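Side-chain contacts in tripeptidase (Staphylococcus aureus subsp. aureus, PDB 3RZA), which probably hydrolyses tripeptides or other small peptides as a metallopeptidase of the M20 family, and carries bound zinc and calcium ions: residues 202-207 and 283-288; 235-240 and 246-251. All blocks are in the same frame, centred on the assembly; numbering follows the deposited sequence. Where two conformers were deposited one is given.

Contact 1 of 2, residues 202-207 and 283-288; sequences MLISAK and KHMTDV
Two torsions prepare the meeting of Ile204 and Met285: the isoleucine sets CG1 opposite its own backbone nitrogen (chi1 174°), sending CD1 out from the strand toward the helix, while in the selenomethionine the bend at chi3 (83°) carries the methyl CE on toward the strand, against the CG2 methyl of Ile204. The result is a worked example of how one branched residue can serve two neighbours. The CG2 methyl of Ile204 takes the selenomethionine end, lying 3.5 Å from Met285 CE and 4.1 Å from Met285 SE. The longer branch, ending in CD1, goes to the helix backbone side of the selenomethionine, where Ile204 CD1 lies 3.8 Å from Met285 CB and 3.6 Å from Thr286 OG1. Ile204 was modelled in two conformers, and these distances describe one of them.

No hydrogen bond joins the segments, so the contact is one of shape and burial. Ile204 and Met285 are both buried in the assembly, and Ile204 alone supplies more than half of the 136 Å² that the two segments hide from solvent between them. The Thr286 hydroxyl touching CD1 has its polar need met inside the helix, where it bonds to the carbonyl of Val282.

The flanking strands complete the floor of the contact: Met285 also rests on Ala268 of strand 263-272, and Thr286 on Val302 of strand 299-312. Two residues along the strand on either side of Ile204, Met202 and Ala206 meet helix 275-295 at Val282 and Phe289. Helix 275-295 packed on one face of the sheet of strands 194-209, 263-272 and 299-312 is characteristic of the two-layer alpha/beta sandwich, consistent with the dimerisation domain of M20 peptidases.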
HETATM    1  N   MSE A 202      -1.770  -3.551  22.665  1.00 19.72           N
HETATM    2  CA  MSE A 202      -0.451  -3.678  22.067  1.00 22.05           C
HETATM    3  C   MSE A 202      -0.515  -3.489  20.550  1.00 19.33           C
HETATM    4  O   MSE A 202      -1.488  -3.885  19.918  1.00 16.21           O
HETATM    5  CB  MSE A 202       0.130  -5.048  22.404  1.00 22.52           C
HETATM    6  CG  MSE A 202       0.317  -5.239  23.889  1.00 29.03           C
HETATM    7 SE   MSE A 202       1.504  -6.647  24.306  0.75 25.07          SE
HETATM    8  CE  MSE A 202       1.348  -6.659  26.264  1.00 35.61           C
ATOM      9  N   LEU A 203       0.522  -2.864  19.990  1.00 17.69           N
ATOM     10  CA  LEU A 203       0.744  -2.783  18.534  1.00 17.14           C
ATOM     11  C   LEU A 203       1.629  -3.961  18.160  1.00 19.06           C
ATOM     12  O   LEU A 203       2.536  -4.297  18.923  1.00 19.80           O
ATOM     13  CB  LEU A 203       1.438  -1.469  18.133  1.00 17.46           C
ATOM     14  CG  LEU A 203       0.777  -0.123  18.502  1.00 19.61           C
ATOM     15  CD1 LEU A 203       1.659   1.066  18.089  1.00 18.65           C
ATOM     16  CD2 LEU A 203      -0.603   0.007  17.886  1.00 19.69           C
ATOM     17  N   ILE A 204       1.292  -4.644  17.061  1.00 17.32           N
ATOM     18  CA  ILE A 204       2.155  -5.685  16.489  0.50 17.74           C
ATOM     19  C   ILE A 204       2.336  -5.354  15.014  1.00 18.56           C
ATOM     20  O   ILE A 204       1.363  -5.123  14.292  1.00 16.82           O
ATOM     21  CB  ILE A 204       1.609  -7.137  16.715  0.50 17.45           C
ATOM     22  CG1 ILE A 204       2.465  -8.176  15.966  0.50 18.71           C
ATOM     23  CG2 ILE A 204       0.168  -7.250  16.306  0.50 16.27           C
ATOM     24  CD1 ILE A 204       2.331  -9.605  16.502  0.50 18.70           C
ATOM     25  N   SER A 205       3.589  -5.258  14.592  1.00 17.35           N
ATOM     26  CA  SER A 205       3.906  -5.065  13.189  1.00 20.10           C
ATOM     27  C   SER A 205       4.788  -6.208  12.682  1.00 20.84           C
ATOM     28  O   SER A 205       5.608  -6.733  13.420  1.00 19.36           O
ATOM     29  CB  SER A 205       4.588  -3.730  12.995  1.00 18.94           C
ATOM     30  OG  SER A 205       3.736  -2.679  13.402  1.00 22.34           O
ATOM     31  N   ALA A 206       4.585  -6.588  11.418  1.00 19.68           N
ATOM     32  CA  ALA A 206       5.309  -7.678  10.801  1.00 19.83           C
ATOM     33  C   ALA A 206       5.821  -7.252   9.399  1.00 20.44           C
ATOM     34  O   ALA A 206       5.041  -6.736   8.581  1.00 18.64           O
ATOM     35  CB  ALA A 206       4.423  -8.909  10.709  1.00 19.62           C
ATOM     36  N   LYS A 207       7.130  -7.370   9.178  1.00 18.52           N
ATOM     37  CA  LYS A 207       7.725  -7.291   7.836  1.00 16.80           C
ATOM     38  C   LYS A 207       7.964  -8.708   7.352  1.00 17.43           C
ATOM     39  O   LYS A 207       8.781  -9.443   7.951  1.00 16.36           O
ATOM     40  CB  LYS A 207       9.022  -6.513   7.875  1.00 20.84           C
ATOM     41  CG  LYS A 207       9.801  -6.476   6.542  1.00 22.35           C
ATOM     42  CD  LYS A 207      10.867  -5.453   6.626  1.00 23.91           C
ATOM     43  CE  LYS A 207      11.950  -5.662   5.607  1.00 27.03           C
ATOM     44  NZ  LYS A 207      13.067  -4.718   5.887  1.00 30.73           N
ATOM     45  N   LYS A 283       1.681 -13.399  21.388  1.00 20.72           N
ATOM     46  CA  LYS A 283       2.581 -14.529  21.135  1.00 22.19           C
ATOM     47  C   LYS A 283       2.040 -15.385  19.994  1.00 22.36           C
ATOM     48  O   LYS A 283       2.801 -15.783  19.098  1.00 22.61           O
ATOM     49  CB  LYS A 283       2.774 -15.395  22.391  1.00 21.55           C
ATOM     50  CG  LYS A 283       3.903 -16.459  22.266  1.00 29.98           C
ATOM     51  CD  LYS A 283       3.762 -17.567  23.331  1.00 33.65           C
ATOM     52  CE  LYS A 283       4.923 -18.593  23.327  1.00 35.28           C
ATOM     53  NZ  LYS A 283       5.697 -18.659  22.077  1.00 25.54           N
ATOM     54  N   HIS A 284       0.742 -15.688  20.048  1.00 21.64           N
ATOM     55  CA  HIS A 284       0.063 -16.443  18.977  1.00 22.35           C
ATOM     56  C   HIS A 284       0.259 -15.827  17.577  1.00 19.48           C
ATOM     57  O   HIS A 284       0.616 -16.549  16.638  1.00 19.63           O
ATOM     58  CB  HIS A 284      -1.432 -16.600  19.297  1.00 23.57           C
ATOM     59  CG  HIS A 284      -2.249 -17.077  18.149  1.00 18.59           C
ATOM     60  ND1 HIS A 284      -2.133 -18.347  17.642  1.00 17.94           N
ATOM     61  CD2 HIS A 284      -3.210 -16.463  17.415  1.00 21.09           C
ATOM     62  CE1 HIS A 284      -2.982 -18.503  16.640  1.00 20.39           C
ATOM     63  NE2 HIS A 284      -3.648 -17.376  16.481  1.00 16.63           N
HETATM   64  N   MSE A 285       0.064 -14.505  17.473  1.00 19.82           N
HETATM   65  CA  MSE A 285       0.205 -13.765  16.196  1.00 18.90           C
HETATM   66  C   MSE A 285       1.674 -13.778  15.719  1.00 18.13           C
HETATM   67  O   MSE A 285       1.961 -14.113  14.579  1.00 18.45           O
HETATM   68  CB  MSE A 285      -0.272 -12.321  16.354  1.00 16.79           C
HETATM   69  CG  MSE A 285      -1.765 -12.172  16.621  1.00 16.14           C
HETATM   70 SE   MSE A 285      -2.263 -10.397  17.272  0.75 13.36          SE
HETATM   71  CE  MSE A 285      -2.365  -9.560  15.556  1.00 15.72           C
ATOM     72  N   THR A 286       2.586 -13.448  16.622  1.00 19.89           N
ATOM     73  CA  THR A 286       4.038 -13.571  16.391  1.00 16.92           C
ATOM     74  C   THR A 286       4.437 -14.962  15.890  1.00 17.71           C
ATOM     75  O   THR A 286       5.033 -15.095  14.799  1.00 18.70           O
ATOM     76  CB  THR A 286       4.803 -13.261  17.692  1.00 16.88           C
ATOM     77  OG1 THR A 286       4.433 -11.956  18.141  1.00 16.19           O
ATOM     78  CG2 THR A 286       6.344 -13.376  17.506  1.00 11.95           C
ATOM     79  N   ASP A 287       4.060 -15.989  16.635  1.00 17.77           N
ATOM     80  CA  ASP A 287       4.391 -17.381  16.250  1.00 21.74           C
ATOM     81  C   ASP A 287       3.827 -17.795  14.897  1.00 22.73           C
ATOM     82  O   ASP A 287       4.535 -18.445  14.121  1.00 22.80           O
ATOM     83  CB  ASP A 287       3.938 -18.395  17.316  1.00 24.53           C
ATOM     84  CG  ASP A 287       4.758 -18.313  18.618  1.00 29.77           C
ATOM     85  OD1 ASP A 287       5.863 -17.736  18.623  1.00 37.17           O
ATOM     86  OD2 ASP A 287       4.290 -18.839  19.643  1.00 33.30           O
ATOM     87  N   VAL A 288       2.590 -17.384  14.597  1.00 20.63           N
ATOM     88  CA  VAL A 288       1.967 -17.725  13.315  1.00 18.60           C
ATOM     89  C   VAL A 288       2.663 -17.032  12.126  1.00 18.73           C
ATOM     90  O   VAL A 288       2.941 -17.682  11.116  1.00 18.07           O
ATOM     91  CB  VAL A 288       0.427 -17.477  13.322  1.00 17.05           C
ATOM     92  CG1 VAL A 288      -0.131 -17.567  11.937  1.00 13.24           C
ATOM     93  CG2 VAL A 288      -0.257 -18.530  14.229  1.00 16.41           C
TER

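Contact 2 of 2, residues 235-240 and 246-251; sequences MKLGQV and ANIGKF
Gly238 N gives the shortest polar bond here, reaching Ala246 O at 2.8 Å with an N-H...O angle of 149°. The return bond, from Ala246 N to Gly238 O, spans 3.0 Å. Together they make one antiparallel hydrogen-bonded pair. Gly238 has a positive phi of 76°, and an inverse gamma turn centred on Gln239 follows, bending the chain away at once.

Around this pair the side chains mesh mainly through methyl and methylene groups. Ala246 CB receives two branches, Leu237 CD2 at 3.9 Å and Val240 CG2 at 4.0 Å. Leu237 divides its fork: CD1 meets the shaft of Ile248, 3.9 Å from CG1, whereas CD2 is shared between Ala246 and the tip of Ile248. With both chi1 and chi2 of Ile248 near -60°, its chain folds round to bring CD1 within this group, where it also has a looser neighbour in the selenium of Met235.

Helix 224-234 adds Ile232 to both Leu237 and Ile248, and Gln281 of helix 275-295 covers Ala246 and Val240. Asn247 points away from the loop, and its ND2 is gripped by the carbonyls of Thr257 and Ile259 of the second subunit. The chemistry thus implies a division of labour: backbone bonds set the register, apolar branches bind the loop to the strand, and the buried amide of Asn247 joins the strand to its dimer partner.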
HETATM    1  N   MSE A 235      -4.763 -17.254  11.737  1.00 23.76           N
HETATM    2  CA  MSE A 235      -4.626 -16.476  12.965  1.00 22.44           C
HETATM    3  C   MSE A 235      -5.991 -16.313  13.573  1.00 21.60           C
HETATM    4  O   MSE A 235      -6.960 -16.210  12.843  1.00 24.28           O
HETATM    5  CB  MSE A 235      -4.060 -15.083  12.587  1.00 21.22           C
HETATM    6  CG  MSE A 235      -3.355 -14.380  13.656  1.00 19.67           C
HETATM    7 SE   MSE A 235      -2.329 -12.921  12.950  0.75 13.73          SE
HETATM    8  CE  MSE A 235      -0.737 -13.931  12.333  1.00 14.79           C
ATOM      9  N   LYS A 236      -6.072 -16.296  14.900  1.00 21.73           N
ATOM     10  CA  LYS A 236      -7.274 -15.860  15.625  1.00 20.95           C
ATOM     11  C   LYS A 236      -7.299 -14.333  15.575  1.00 20.72           C
ATOM     12  O   LYS A 236      -6.307 -13.669  15.930  1.00 19.95           O
ATOM     13  CB  LYS A 236      -7.251 -16.330  17.079  1.00 22.88           C
ATOM     14  CG  LYS A 236      -7.197 -17.869  17.278  1.00 24.43           C
ATOM     15  CD  LYS A 236      -7.522 -18.284  18.758  1.00 31.49           C
ATOM     16  CE  LYS A 236      -6.528 -19.332  19.416  1.00 37.31           C
ATOM     17  NZ  LYS A 236      -5.625 -18.706  20.503  1.00 39.14           N
ATOM     18  N   LEU A 237      -8.390 -13.783  15.069  1.00 20.25           N
ATOM     19  CA  LEU A 237      -8.518 -12.346  14.820  1.00 19.39           C
ATOM     20  C   LEU A 237      -9.962 -11.953  15.047  1.00 20.14           C
ATOM     21  O   LEU A 237     -10.826 -12.815  15.151  1.00 20.31           O
ATOM     22  CB  LEU A 237      -8.130 -12.028  13.371  1.00 19.60           C
ATOM     23  CG  LEU A 237      -6.664 -12.080  12.984  1.00 15.97           C
ATOM     24  CD1 LEU A 237      -6.503 -11.937  11.474  1.00 18.98           C
ATOM     25  CD2 LEU A 237      -5.872 -11.013  13.689  1.00 16.15           C
ATOM     26  N   GLY A 238     -10.220 -10.646  15.101  1.00 19.52           N
ATOM     27  CA  GLY A 238     -11.559 -10.120  15.349  1.00 18.07           C
ATOM     28  C   GLY A 238     -11.867 -10.283  16.823  1.00 18.27           C
ATOM     29  O   GLY A 238     -11.025  -9.973  17.661  1.00 15.28           O
ATOM     30  N   GLN A 239     -13.057 -10.787  17.144  1.00 19.82           N
ATOM     31  CA  GLN A 239     -13.440 -11.018  18.547  1.00 20.81           C
ATOM     32  C   GLN A 239     -12.850 -12.353  18.946  1.00 22.33           C
ATOM     33  O   GLN A 239     -13.486 -13.388  18.787  1.00 21.74           O
ATOM     34  CB  GLN A 239     -14.962 -10.976  18.721  1.00 23.28           C
ATOM     35  CG  GLN A 239     -15.443 -10.875  20.200  1.00 24.06           C
ATOM     36  CD  GLN A 239     -15.149  -9.508  20.843  1.00 28.59           C
ATOM     37  OE1 GLN A 239     -15.386  -8.450  20.238  1.00 28.24           O
ATOM     38  NE2 GLN A 239     -14.633  -9.529  22.068  1.00 26.67           N
ATOM     39  N   VAL A 240     -11.604 -12.319  19.417  1.00 21.36           N
ATOM     40  CA  VAL A 240     -10.864 -13.540  19.765  1.00 22.11           C
ATOM     41  C   VAL A 240     -11.567 -14.328  20.895  1.00 23.41           C
ATOM     42  O   VAL A 240     -11.733 -15.539  20.807  1.00 23.29           O
ATOM     43  CB  VAL A 240      -9.385 -13.214  20.148  1.00 21.42           C
ATOM     44  CG1 VAL A 240      -8.661 -14.466  20.691  1.00 21.32           C
ATOM     45  CG2 VAL A 240      -8.641 -12.613  18.939  1.00 20.05           C
ATOM     46  N   ALA A 246      -8.434  -8.555  18.166  1.00 18.13           N
ATOM     47  CA  ALA A 246      -7.253  -8.375  17.339  1.00 16.76           C
ATOM     48  C   ALA A 246      -7.644  -7.930  15.906  1.00 16.76           C
ATOM     49  O   ALA A 246      -8.659  -8.361  15.378  1.00 15.15           O
ATOM     50  CB  ALA A 246      -6.438  -9.665  17.316  1.00 16.31           C
ATOM     51  N   ASN A 247      -6.845  -7.025  15.330  1.00 16.76           N
ATOM     52  CA  ASN A 247      -7.127  -6.393  14.046  1.00 17.30           C
ATOM     53  C   ASN A 247      -5.849  -6.240  13.200  1.00 16.88           C
ATOM     54  O   ASN A 247      -4.834  -5.742  13.698  1.00 16.01           O
ATOM     55  CB  ASN A 247      -7.731  -5.008  14.279  1.00 19.50           C
ATOM     56  CG  ASN A 247      -8.314  -4.397  13.005  1.00 17.68           C
ATOM     57  OD1 ASN A 247      -9.157  -5.004  12.366  1.00 18.42           O
ATOM     58  ND2 ASN A 247      -7.884  -3.172  12.658  1.00 13.15           N
ATOM     59  N   ILE A 248      -5.907  -6.680  11.937  1.00 16.80           N
ATOM     60  CA  ILE A 248      -4.908  -6.312  10.925  1.00 16.35           C
ATOM     61  C   ILE A 248      -5.415  -5.029  10.279  1.00 19.08           C
ATOM     62  O   ILE A 248      -6.386  -5.042   9.508  1.00 17.82           O
ATOM     63  CB  ILE A 248      -4.701  -7.404   9.852  1.00 16.28           C
ATOM     64  CG1 ILE A 248      -4.399  -8.774  10.485  1.00 18.85           C
ATOM     65  CG2 ILE A 248      -3.570  -6.996   8.895  1.00 17.63           C
ATOM     66  CD1 ILE A 248      -3.151  -8.831  11.395  1.00 15.96           C
ATOM     67  N   GLY A 249      -4.792  -3.911  10.651  1.00 18.94           N
ATOM     68  CA  GLY A 249      -5.208  -2.604  10.198  1.00 18.36           C
ATOM     69  C   GLY A 249      -4.650  -2.161   8.865  1.00 19.12           C
ATOM     70  O   GLY A 249      -5.307  -1.413   8.166  1.00 19.85           O
ATOM     71  N   LYS A 250      -3.414  -2.561   8.562  1.00 17.63           N
ATOM     72  CA  LYS A 250      -2.742  -2.205   7.311  1.00 19.11           C
ATOM     73  C   LYS A 250      -2.043  -3.428   6.724  1.00 17.60           C
ATOM     74  O   LYS A 250      -1.521  -4.255   7.453  1.00 17.69           O
ATOM     75  CB  LYS A 250      -1.716  -1.076   7.531  1.00 20.28           C
ATOM     76  CG  LYS A 250      -2.319   0.257   8.124  1.00 26.48           C
ATOM     77  CD  LYS A 250      -1.251   1.308   8.529  1.00 29.94           C
ATOM     78  CE  LYS A 250      -0.382   1.750   7.354  1.00 31.50           C
ATOM     79  N   PHE A 251      -2.062  -3.537   5.399  1.00 17.51           N
ATOM     80  CA  PHE A 251      -1.399  -4.618   4.678  1.00 17.57           C
ATOM     81  C   PHE A 251      -0.976  -3.980   3.374  1.00 19.24           C
ATOM     82  O   PHE A 251      -1.834  -3.584   2.581  1.00 20.91           O
ATOM     83  CB  PHE A 251      -2.387  -5.772   4.473  1.00 18.02           C
ATOM     84  CG  PHE A 251      -1.793  -7.068   3.835  1.00 16.70           C
ATOM     85  CD1 PHE A 251      -0.991  -7.058   2.677  1.00 22.74           C
ATOM     86  CD2 PHE A 251      -2.183  -8.300   4.334  1.00 22.18           C
ATOM     87  CE1 PHE A 251      -0.575  -8.225   2.092  1.00 19.37           C
ATOM     88  CE2 PHE A 251      -1.734  -9.486   3.760  1.00 23.48           C
ATOM     89  CZ  PHE A 251      -0.929  -9.438   2.633  1.00 23.22           C
TER

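How the contacts relate
Along the chain the four segments run 202-207, 235-240, 246-251 and 283-288, so contact 1 spans contact 2. Their centres lie 10 Å apart over one sheet, in which strand 263-272 pairs with both 194-209 and 244-253 and so links the two sites. They also touch directly: His284 NE2 stands 3.1 Å from Lys236 N in a probable hydrogen bond, and the methyl of Met235 packs against the carbonyl oxygen of Met285 and CG1 of Val288. Contact 1 thus ties helix 275-295 to the sheet, and contact 2 ties the loop after helix 224-234 to strand 244-253, where the sheet runs on into the second subunit at Phe251.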